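Local coordinates for protein quinoline 2-oxidoreductase large subunit (Pseudomonas putida, PDB 1T3Q) that holds the molybdenum ion and pterin cytosine dinucleotide of a xanthine dehydrogenase-family hydroxylase that oxidises quinoline, at residues B[303-308]-B[312-317]; B[169-174]-B[340-345]; B[409-414]-B[424-429]; B[386-391]-B[765-770]. All coordinates share one frame; numbering follows the deposited sequence.

In the fold
From the N terminus, the chain first lays down residues 169-174, which meet 340-345 in contact 2 and so close a long loop. Contact 1, a hairpin between 303-308 and 312-317, is nested inside that loop. Further on, 386-391 opens contact 4, which closes only near the C terminus at 765-770, and the short loop of contact 3 (409-414 with 424-429) is nested within it; no two loops cross. Contact 1 touches both contact 2, where N317 packs against N341 and I344, and contact 4, where F306 packs on A389. Together contacts 1, 2 and 4 tie one mixed sheet to helices 337-342 and 375-393 and to the C-terminal region.

Contact 1: residues B[303-308]-B[312-317]; sequences GLAFDG and FLALEN
L304 lays its two methyl groups over one face of the F312 ring, CD2 lying 4.2 Å from the ring centroid in an off-centre CH-pi contact. With CG trans to the backbone N (chi1 179°), L304 leans across toward the neighbouring strand, which brings its methyls over the ring and CD1 to 3.4 Å from A314 O. At the edge of the same ring sits F306 CB. A branched leucine suits this place because it spreads two methyls across an aromatic face.

The backbones hold these side chains in step as antiparallel strands. G303 and E316 form a hydrogen-bonded pair, each N donating to the other's O at 2.8 Å, and A305 N reaches A314 O at 2.9 Å. Beyond this the register slips by one: L313 and A314 both stand opposite A305, a classic beta bulge. A305 O accepts L313 N at 2.8 Å, from 36° above the carbonyl plane, and A314 N only weakly at 3.4 Å. The bulge also brings L313 against the outgoing chain, its CD1 3.9 Å from F306 C. In the turn that follows, D307 OD2 takes the backbone N atoms of D309 and R311.

The hairpin has helices on both faces. The small side chains of A305 and A314 admit I179 of helix 177-182, while F306 and F312 pack on A389 and I386 of helix 375-393. At the flanks, L304 and F306 bond through their backbones to strand 185-193, and L315 and N317 to strand 352-360.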
# COMPACT_ATOMS: atom_id res chain seq x y z
N GLY B 303 -36.24 24.81 -34.40
CA GLY B 303 -36.84 25.16 -35.66
C GLY B 303 -35.73 25.48 -36.64
O GLY B 303 -34.75 26.12 -36.28
N LEU B 304 -35.88 25.02 -37.88
CA LEU B 304 -34.89 25.26 -38.91
C LEU B 304 -35.58 25.82 -40.15
O LEU B 304 -36.54 25.25 -40.64
CB LEU B 304 -34.17 23.96 -39.27
CG LEU B 304 -33.10 23.99 -40.37
CD1 LEU B 304 -31.93 24.85 -39.93
CD2 LEU B 304 -32.63 22.57 -40.66
N ALA B 305 -35.09 26.96 -40.63
CA ALA B 305 -35.65 27.59 -41.81
C ALA B 305 -34.63 27.41 -42.93
O ALA B 305 -33.43 27.47 -42.68
CB ALA B 305 -35.89 29.08 -41.55
N PHE B 306 -35.10 27.16 -44.15
CA PHE B 306 -34.20 26.95 -45.27
C PHE B 306 -34.79 27.41 -46.59
O PHE B 306 -36.01 27.54 -46.72
CB PHE B 306 -33.80 25.47 -45.34
CG PHE B 306 -34.98 24.53 -45.29
CD1 PHE B 306 -35.57 24.07 -46.46
CD2 PHE B 306 -35.48 24.09 -44.07
CE1 PHE B 306 -36.66 23.20 -46.41
CE2 PHE B 306 -36.57 23.22 -44.01
CZ PHE B 306 -37.16 22.77 -45.19
N ASP B 307 -33.93 27.66 -47.58
CA ASP B 307 -34.42 28.11 -48.87
C ASP B 307 -34.71 26.93 -49.80
O ASP B 307 -34.52 25.77 -49.43
CB ASP B 307 -33.43 29.10 -49.51
CG ASP B 307 -32.15 28.45 -50.01
OD1 ASP B 307 -31.21 29.21 -50.34
OD2 ASP B 307 -32.07 27.21 -50.09
N GLY B 308 -35.18 27.24 -51.01
CA GLY B 308 -35.52 26.20 -51.97
C GLY B 308 -34.42 25.25 -52.36
O GLY B 308 -34.68 24.20 -52.94
N PHE B 312 -29.53 26.56 -45.18
CA PHE B 312 -30.09 26.96 -43.90
C PHE B 312 -30.10 28.48 -43.73
O PHE B 312 -29.06 29.13 -43.86
CB PHE B 312 -29.30 26.34 -42.74
CG PHE B 312 -29.19 24.85 -42.81
CD1 PHE B 312 -30.17 24.09 -43.43
CD2 PHE B 312 -28.10 24.20 -42.22
CE1 PHE B 312 -30.08 22.69 -43.47
CE2 PHE B 312 -28.00 22.80 -42.26
CZ PHE B 312 -28.99 22.05 -42.88
N LEU B 313 -31.27 29.03 -43.43
CA LEU B 313 -31.41 30.47 -43.26
C LEU B 313 -31.44 30.86 -41.79
O LEU B 313 -31.05 31.98 -41.43
CB LEU B 313 -32.70 30.94 -43.93
CG LEU B 313 -32.81 30.66 -45.43
CD1 LEU B 313 -34.17 31.17 -45.93
CD2 LEU B 313 -31.67 31.35 -46.17
N ALA B 314 -31.90 29.95 -40.94
CA ALA B 314 -31.98 30.25 -39.52
C ALA B 314 -32.23 29.01 -38.67
O ALA B 314 -32.84 28.04 -39.12
CB ALA B 314 -33.10 31.26 -39.26
N LEU B 315 -31.74 29.06 -37.44
CA LEU B 315 -31.94 27.97 -36.50
C LEU B 315 -32.36 28.56 -35.17
O LEU B 315 -31.68 29.43 -34.61
CB LEU B 315 -30.67 27.14 -36.33
CG LEU B 315 -30.80 25.94 -35.39
CD1 LEU B 315 -29.71 24.93 -35.68
CD2 LEU B 315 -30.72 26.40 -33.94
N GLU B 316 -33.48 28.09 -34.66
CA GLU B 316 -33.99 28.56 -33.38
C GLU B 316 -34.02 27.37 -32.42
O GLU B 316 -34.39 26.27 -32.81
CB GLU B 316 -35.39 29.12 -33.57
CG GLU B 316 -36.08 29.57 -32.30
CD GLU B 316 -37.34 30.37 -32.59
OE1 GLU B 316 -38.16 29.90 -33.40
OE2 GLU B 316 -37.49 31.47 -32.02
N ASN B 317 -33.60 27.59 -31.17
CA ASN B 317 -33.62 26.50 -30.20
C ASN B 317 -33.81 26.97 -28.77
O ASN B 317 -33.03 27.78 -28.26
CB ASN B 317 -32.34 25.66 -30.27
CG ASN B 317 -32.45 24.38 -29.44
OD1 ASN B 317 -31.55 24.05 -28.67
ND2 ASN B 317 -33.54 23.65 -29.62

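Contact 2: residues B[169-174]-B[340-345]; sequences TSRARD and GNAVIL
R171 NH2 hydrogen-bonds to the backbone O of H338, and the same nitrogen lies 3.8 Å from CB of N341, a little further along helix 337-342. The other terminal nitrogen, R171 NH1, meets the methyl of A342, 3.6 Å from its CB. A342 is stepped to one side over the guanidinium: its CA stands 4.1 Å above the plane, offset toward the rim, and its N lies over the same group. A small residue here lets the flat cation come close to the helix backbone. The arginine chain arrives folded: bends at chi2 and again at chi3 (-74°) turn the guanidinium toward the helix.

Within the molybdopterin cofactor-binding domain, R171 is also the corner where strand 165-170 passes into 172-173, both running antiparallel to strand 352-360. E355 of that strand secures the corner, its OE2 accepting R171 N and, more weakly, A172 N, while its backbone O meets S170 OG. This carboxylate is a second-shell group that places the root of the arginine. Were R171 an alanine, H338 O would probably lose this side-chain donor and A342 its flat cover, leaving the helix less firmly tied to the corner.

Beside the arginine's landing place, V343 N bonds to G340 O at 3.2 Å. On the strand side, D174 OD1 accepts V353 N and forms a salt bridge with R416.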
# COMPACT_ATOMS: atom_id res chain seq x y z
N THR B 169 -29.52 31.50 -19.96
CA THR B 169 -28.60 32.24 -20.81
C THR B 169 -29.00 32.17 -22.28
O THR B 169 -29.58 31.19 -22.73
CB THR B 169 -27.16 31.69 -20.68
OG1 THR B 169 -26.78 31.65 -19.30
CG2 THR B 169 -26.18 32.57 -21.44
N SER B 170 -28.68 33.23 -23.01
CA SER B 170 -28.96 33.31 -24.43
C SER B 170 -27.79 34.05 -25.05
O SER B 170 -27.61 35.24 -24.83
CB SER B 170 -30.26 34.06 -24.68
OG SER B 170 -30.48 34.23 -26.07
N ARG B 171 -26.99 33.33 -25.83
CA ARG B 171 -25.83 33.92 -26.47
C ARG B 171 -26.11 34.49 -27.86
O ARG B 171 -25.30 35.23 -28.40
CB ARG B 171 -24.70 32.90 -26.52
CG ARG B 171 -23.99 32.77 -25.18
CD ARG B 171 -23.43 31.37 -24.93
NE ARG B 171 -24.48 30.41 -24.61
CZ ARG B 171 -24.26 29.20 -24.11
NH1 ARG B 171 -23.02 28.79 -23.87
NH2 ARG B 171 -25.28 28.40 -23.84
N ALA B 172 -27.27 34.15 -28.42
CA ALA B 172 -27.65 34.66 -29.73
C ALA B 172 -29.15 34.89 -29.74
O ALA B 172 -29.92 33.98 -29.41
CB ALA B 172 -27.25 33.67 -30.81
N ARG B 173 -29.57 36.09 -30.12
CA ARG B 173 -30.99 36.43 -30.14
C ARG B 173 -31.46 37.15 -31.40
O ARG B 173 -32.15 38.16 -31.32
CB ARG B 173 -31.34 37.28 -28.92
N ASP B 174 -31.10 36.62 -32.57
CA ASP B 174 -31.53 37.23 -33.82
C ASP B 174 -33.05 37.12 -33.96
O ASP B 174 -33.66 36.20 -33.40
CB ASP B 174 -30.86 36.54 -35.01
CG ASP B 174 -29.36 36.75 -35.04
OD1 ASP B 174 -28.65 35.92 -35.64
OD2 ASP B 174 -28.89 37.76 -34.47
N GLY B 340 -24.52 22.68 -24.40
CA GLY B 340 -25.10 22.15 -25.62
C GLY B 340 -25.42 23.23 -26.64
O GLY B 340 -25.09 23.10 -27.83
N ASN B 341 -26.06 24.31 -26.19
CA ASN B 341 -26.41 25.40 -27.10
C ASN B 341 -25.19 26.11 -27.67
O ASN B 341 -25.26 26.69 -28.74
CB ASN B 341 -27.31 26.42 -26.40
CG ASN B 341 -28.77 26.00 -26.40
OD1 ASN B 341 -29.66 26.82 -26.17
ND2 ASN B 341 -29.03 24.72 -26.65
N ALA B 342 -24.07 26.05 -26.95
CA ALA B 342 -22.86 26.70 -27.43
C ALA B 342 -22.39 26.09 -28.75
O ALA B 342 -21.81 26.78 -29.59
CB ALA B 342 -21.75 26.60 -26.39
N VAL B 343 -22.64 24.80 -28.94
CA VAL B 343 -22.21 24.12 -30.17
C VAL B 343 -23.39 23.64 -31.01
O VAL B 343 -23.25 22.72 -31.82
CB VAL B 343 -21.32 22.89 -29.85
CG1 VAL B 343 -20.07 23.33 -29.08
CG2 VAL B 343 -22.11 21.88 -29.04
N ILE B 344 -24.55 24.27 -30.83
CA ILE B 344 -25.76 23.88 -31.54
C ILE B 344 -25.69 23.95 -33.08
O ILE B 344 -26.43 23.24 -33.76
CB ILE B 344 -26.97 24.73 -31.05
CG1 ILE B 344 -28.29 24.03 -31.40
CG2 ILE B 344 -26.95 26.11 -31.69
CD1 ILE B 344 -28.55 22.79 -30.55
N LEU B 345 -24.80 24.78 -33.62
CA LEU B 345 -24.68 24.89 -35.07
C LEU B 345 -23.80 23.79 -35.63
O LEU B 345 -23.77 23.55 -36.84
CB LEU B 345 -24.09 26.25 -35.47
CG LEU B 345 -24.93 27.45 -35.04
CD1 LEU B 345 -24.27 28.74 -35.53
CD2 LEU B 345 -26.33 27.31 -35.60

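Contact 3: residues B[409-414]-B[424-429]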
# COMPACT_ATOMS: atom_id res chain seq x y z
N GLU B 409 -12.53 25.25 -48.43
CA GLU B 409 -12.13 26.61 -48.81
C GLU B 409 -12.52 27.65 -47.76
O GLU B 409 -12.00 28.77 -47.77
CB GLU B 409 -12.79 26.96 -50.15
N ASP B 410 -13.42 27.28 -46.86
CA ASP B 410 -13.89 28.20 -45.82
C ASP B 410 -12.97 28.40 -44.62
O ASP B 410 -12.99 29.47 -44.00
CB ASP B 410 -15.27 27.75 -45.31
CG ASP B 410 -16.35 27.90 -46.35
OD1 ASP B 410 -17.43 27.31 -46.17
OD2 ASP B 410 -16.12 28.61 -47.36
N PHE B 411 -12.18 27.39 -44.27
CA PHE B 411 -11.28 27.49 -43.13
C PHE B 411 -10.22 28.58 -43.32
O PHE B 411 -9.57 28.64 -44.37
CB PHE B 411 -10.56 26.16 -42.88
CG PHE B 411 -11.48 25.01 -42.58
CD1 PHE B 411 -12.19 24.38 -43.60
CD2 PHE B 411 -11.63 24.56 -41.28
CE1 PHE B 411 -13.02 23.29 -43.32
CE2 PHE B 411 -12.46 23.48 -40.98
CZ PHE B 411 -13.16 22.84 -42.01
N PRO B 412 -10.02 29.44 -42.31
CA PRO B 412 -10.71 29.45 -41.01
C PRO B 412 -12.07 30.13 -41.13
O PRO B 412 -12.20 31.14 -41.83
CB PRO B 412 -9.75 30.21 -40.12
CG PRO B 412 -9.18 31.24 -41.07
CD PRO B 412 -8.91 30.41 -42.31
N PHE B 413 -13.06 29.59 -40.43
CA PHE B 413 -14.41 30.15 -40.48
C PHE B 413 -15.03 30.26 -39.09
O PHE B 413 -15.06 29.29 -38.33
CB PHE B 413 -15.29 29.26 -41.35
CG PHE B 413 -16.70 29.75 -41.48
CD1 PHE B 413 -17.02 30.77 -42.37
CD2 PHE B 413 -17.71 29.23 -40.67
CE1 PHE B 413 -18.33 31.26 -42.46
CE2 PHE B 413 -19.01 29.71 -40.75
CZ PHE B 413 -19.32 30.73 -41.64
N THR B 414 -15.54 31.45 -38.75
CA THR B 414 -16.18 31.65 -37.45
C THR B 414 -17.69 31.72 -37.63
O THR B 414 -18.20 32.61 -38.32
CB THR B 414 -15.70 32.95 -36.77
OG1 THR B 414 -14.28 32.89 -36.57
CG2 THR B 414 -16.37 33.13 -35.42
N GLY B 424 -10.40 20.51 -40.37
CA GLY B 424 -11.25 19.35 -40.19
C GLY B 424 -11.69 18.78 -41.52
O GLY B 424 -11.50 19.40 -42.56
N THR B 425 -12.30 17.59 -41.48
CA THR B 425 -12.76 16.93 -42.70
C THR B 425 -14.27 16.81 -42.82
O THR B 425 -14.79 15.74 -43.15
CB THR B 425 -12.15 15.52 -42.79
OG1 THR B 425 -12.31 14.85 -41.52
CG2 THR B 425 -10.67 15.59 -43.13
N TYR B 426 -14.99 17.90 -42.56
CA TYR B 426 -16.44 17.87 -42.63
C TYR B 426 -16.98 17.34 -43.96
O TYR B 426 -17.73 16.37 -43.98
CB TYR B 426 -17.02 19.26 -42.38
CG TYR B 426 -16.56 19.95 -41.11
CD1 TYR B 426 -16.02 19.22 -40.05
CD2 TYR B 426 -16.71 21.32 -40.96
CE1 TYR B 426 -15.63 19.86 -38.87
CE2 TYR B 426 -16.33 21.97 -39.80
CZ TYR B 426 -15.79 21.24 -38.75
OH TYR B 426 -15.43 21.88 -37.59
N LEU B 427 -16.61 18.00 -45.05
CA LEU B 427 -17.08 17.59 -46.37
C LEU B 427 -16.67 16.16 -46.71
O LEU B 427 -17.50 15.36 -47.14
CB LEU B 427 -16.55 18.53 -47.46
CG LEU B 427 -17.02 18.16 -48.88
CD1 LEU B 427 -18.54 18.19 -48.93
CD2 LEU B 427 -16.44 19.12 -49.90
N GLN B 428 -15.40 15.85 -46.53
CA GLN B 428 -14.90 14.51 -46.84
C GLN B 428 -15.61 13.44 -46.01
O GLN B 428 -15.77 12.31 -46.47
CB GLN B 428 -13.39 14.44 -46.64
CG GLN B 428 -12.80 13.06 -46.89
CD GLN B 428 -11.29 13.07 -47.07
OE1 GLN B 428 -10.59 13.92 -46.51
NE2 GLN B 428 -10.78 12.12 -47.84
N THR B 429 -16.03 13.79 -44.80
CA THR B 429 -16.74 12.83 -43.96
C THR B 429 -18.10 12.49 -44.56
O THR B 429 -18.49 11.32 -44.62
CB THR B 429 -16.95 13.39 -42.53
OG1 THR B 429 -15.69 13.39 -41.84
CG2 THR B 429 -17.95 12.54 -41.77
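The F411 ring comes over one face of the Y426 ring, led by CZ, which lies 4.0 Å from Y426 CE2. The two planes are inclined at 48° with centroids 5.6 Å apart, so the two rings meet obliquely. F411 CE2 also approaches the backbone of G424, 3.7 Å from its N, and F411 CZ lies 3.9 Å from G424 O. Another aromatic group, H421, meets the Y426 ring with its plane at about 90°.

Y426 turns its CG trans to the carbonyl carbon (chi1 -53°), which swings the ring back beside G424. There a glycine fits well: a CB would be crowded by Y426 CE1. Just before the helix, T425 occupies the N-cap position without a capping side-chain bond. Its backbone O is instead gripped twice by T429, through N at 2.8 Å and through OG1, whose approach is from above the carbonyl plane.

F411 itself precedes a cis peptide to P412, beyond which strand 413-414 starts; F413 pairs with H421 through the backbone. The aromatic pair thus brings the chain before the small antiparallel hairpin of 413-414 and 420-421 against the start of helix 426-437 that follows it.

Contact 4: residues B[386-391]-B[765-770]; sequences IDRAAR and EVVIET
The side chains of R388 and E769 cross at about a right angle, yet their charged ends lie almost in one plane, guanidinium and carboxylate only 15° apart. R388 NH1 donates to E769 OE1 at 2.7 Å, and the oxygen receives it on its anti lone pair. R388 NH2 adds a weak bond to the same E769 OE1 at 3.2 Å, so one oxygen takes both ends of a forked salt bridge. The other, OE2, accepts Q190 N, which helps fix the rotation of the carboxylate.

V767 crosses the arginine as steeply but comes from above: its CG1 stands 3.5 Å over one guanidinium face, toward the rim. A long arginine suits this place, for it spans the distance from the helix, and its bend at chi3 (-58°) turns the flat end to meet the acid at its edge and the valine on its face. A leucine in its place would probably leave E769 OE1 without its cationic mate and V767 without the flat group beneath it.

R388 projects from helix 375-393, whose other flank packs on helix 397-402 through I386 and A389. Residues 765-770 link helix 744-761, on which I768 rests, to strand 770-771, which runs parallel to strand 185-193.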
# COMPACT_ATOMS: atom_id res chain seq x y z
N ILE B 386 -32.64 18.16 -40.07
CA ILE B 386 -31.91 18.30 -41.33
C ILE B 386 -32.36 17.21 -42.30
O ILE B 386 -32.57 17.47 -43.49
CB ILE B 386 -30.39 18.22 -41.09
CG1 ILE B 386 -29.92 19.50 -40.39
CG2 ILE B 386 -29.66 18.00 -42.41
CD1 ILE B 386 -28.44 19.54 -40.06
N ASP B 387 -32.51 15.98 -41.80
CA ASP B 387 -32.96 14.87 -42.63
C ASP B 387 -34.39 15.11 -43.10
O ASP B 387 -34.74 14.77 -44.23
CB ASP B 387 -32.92 13.54 -41.85
CG ASP B 387 -31.57 12.85 -41.92
OD1 ASP B 387 -31.48 11.67 -41.49
OD2 ASP B 387 -30.59 13.46 -42.40
N ARG B 388 -35.20 15.69 -42.23
CA ARG B 388 -36.59 15.97 -42.56
C ARG B 388 -36.67 17.04 -43.64
O ARG B 388 -37.51 16.97 -44.54
CB ARG B 388 -37.35 16.45 -41.32
CG ARG B 388 -38.85 16.57 -41.52
CD ARG B 388 -39.53 17.06 -40.25
NE ARG B 388 -39.27 16.18 -39.12
CZ ARG B 388 -39.54 16.49 -37.86
NH1 ARG B 388 -39.27 15.62 -36.89
NH2 ARG B 388 -40.07 17.66 -37.56
N ALA B 389 -35.79 18.03 -43.55
CA ALA B 389 -35.74 19.10 -44.54
C ALA B 389 -35.34 18.52 -45.88
O ALA B 389 -35.90 18.88 -46.92
CB ALA B 389 -34.74 20.17 -44.11
N ALA B 390 -34.38 17.61 -45.86
CA ALA B 390 -33.91 16.97 -47.09
C ALA B 390 -35.06 16.24 -47.77
O ALA B 390 -35.31 16.45 -48.95
CB ALA B 390 -32.77 16.00 -46.78
N ARG B 391 -35.76 15.39 -47.02
CA ARG B 391 -36.88 14.64 -47.59
C ARG B 391 -37.93 15.56 -48.17
O ARG B 391 -38.51 15.28 -49.22
CB ARG B 391 -37.54 13.73 -46.54
CG ARG B 391 -36.79 12.42 -46.28
CD ARG B 391 -37.65 11.46 -45.44
NE ARG B 391 -37.99 12.03 -44.14
CZ ARG B 391 -37.18 12.03 -43.09
NH1 ARG B 391 -37.58 12.58 -41.96
NH2 ARG B 391 -35.98 11.46 -43.17
N GLU B 765 -45.94 9.52 -42.56
CA GLU B 765 -46.11 10.91 -42.14
C GLU B 765 -46.12 11.02 -40.63
O GLU B 765 -46.88 11.78 -40.04
CB GLU B 765 -47.40 11.50 -42.73
CG GLU B 765 -47.39 11.55 -44.25
CD GLU B 765 -48.54 12.35 -44.83
OE1 GLU B 765 -48.67 12.38 -46.08
OE2 GLU B 765 -49.31 12.95 -44.06
N VAL B 766 -45.26 10.23 -40.00
CA VAL B 766 -45.13 10.21 -38.55
C VAL B 766 -43.69 10.54 -38.16
O VAL B 766 -42.75 10.20 -38.88
CB VAL B 766 -45.49 8.81 -37.99
CG1 VAL B 766 -44.99 8.67 -36.56
CG2 VAL B 766 -46.99 8.60 -38.04
N VAL B 767 -43.53 11.20 -37.02
CA VAL B 767 -42.20 11.54 -36.53
C VAL B 767 -42.13 11.11 -35.07
O VAL B 767 -43.16 10.94 -34.41
CB VAL B 767 -41.90 13.06 -36.60
CG1 VAL B 767 -42.07 13.56 -38.02
CG2 VAL B 767 -42.80 13.82 -35.63
N ILE B 768 -40.92 10.91 -34.58
CA ILE B 768 -40.70 10.54 -33.19
C ILE B 768 -39.56 11.43 -32.72
O ILE B 768 -38.43 11.35 -33.22
CB ILE B 768 -40.33 9.05 -33.05
CG1 ILE B 768 -41.56 8.20 -33.39
CG2 ILE B 768 -39.85 8.77 -31.63
CD1 ILE B 768 -41.36 6.70 -33.19
N GLU B 769 -39.86 12.28 -31.75
CA GLU B 769 -38.87 13.23 -31.27
C GLU B 769 -38.48 13.05 -29.81
O GLU B 769 -37.79 13.89 -29.23
CB GLU B 769 -39.38 14.65 -31.55
CG GLU B 769 -39.54 14.91 -33.06
CD GLU B 769 -40.38 16.14 -33.39
OE1 GLU B 769 -40.39 16.55 -34.57
OE2 GLU B 769 -41.02 16.69 -32.47
N THR B 770 -38.89 11.93 -29.23
CA THR B 770 -38.56 11.63 -27.84
C THR B 770 -37.75 10.34 -27.74
O THR B 770 -38.07 9.35 -28.40
CB THR B 770 -39.83 11.45 -26.99
OG1 THR B 770 -40.63 12.64 -27.06
CG2 THR B 770 -39.47 11.18 -25.54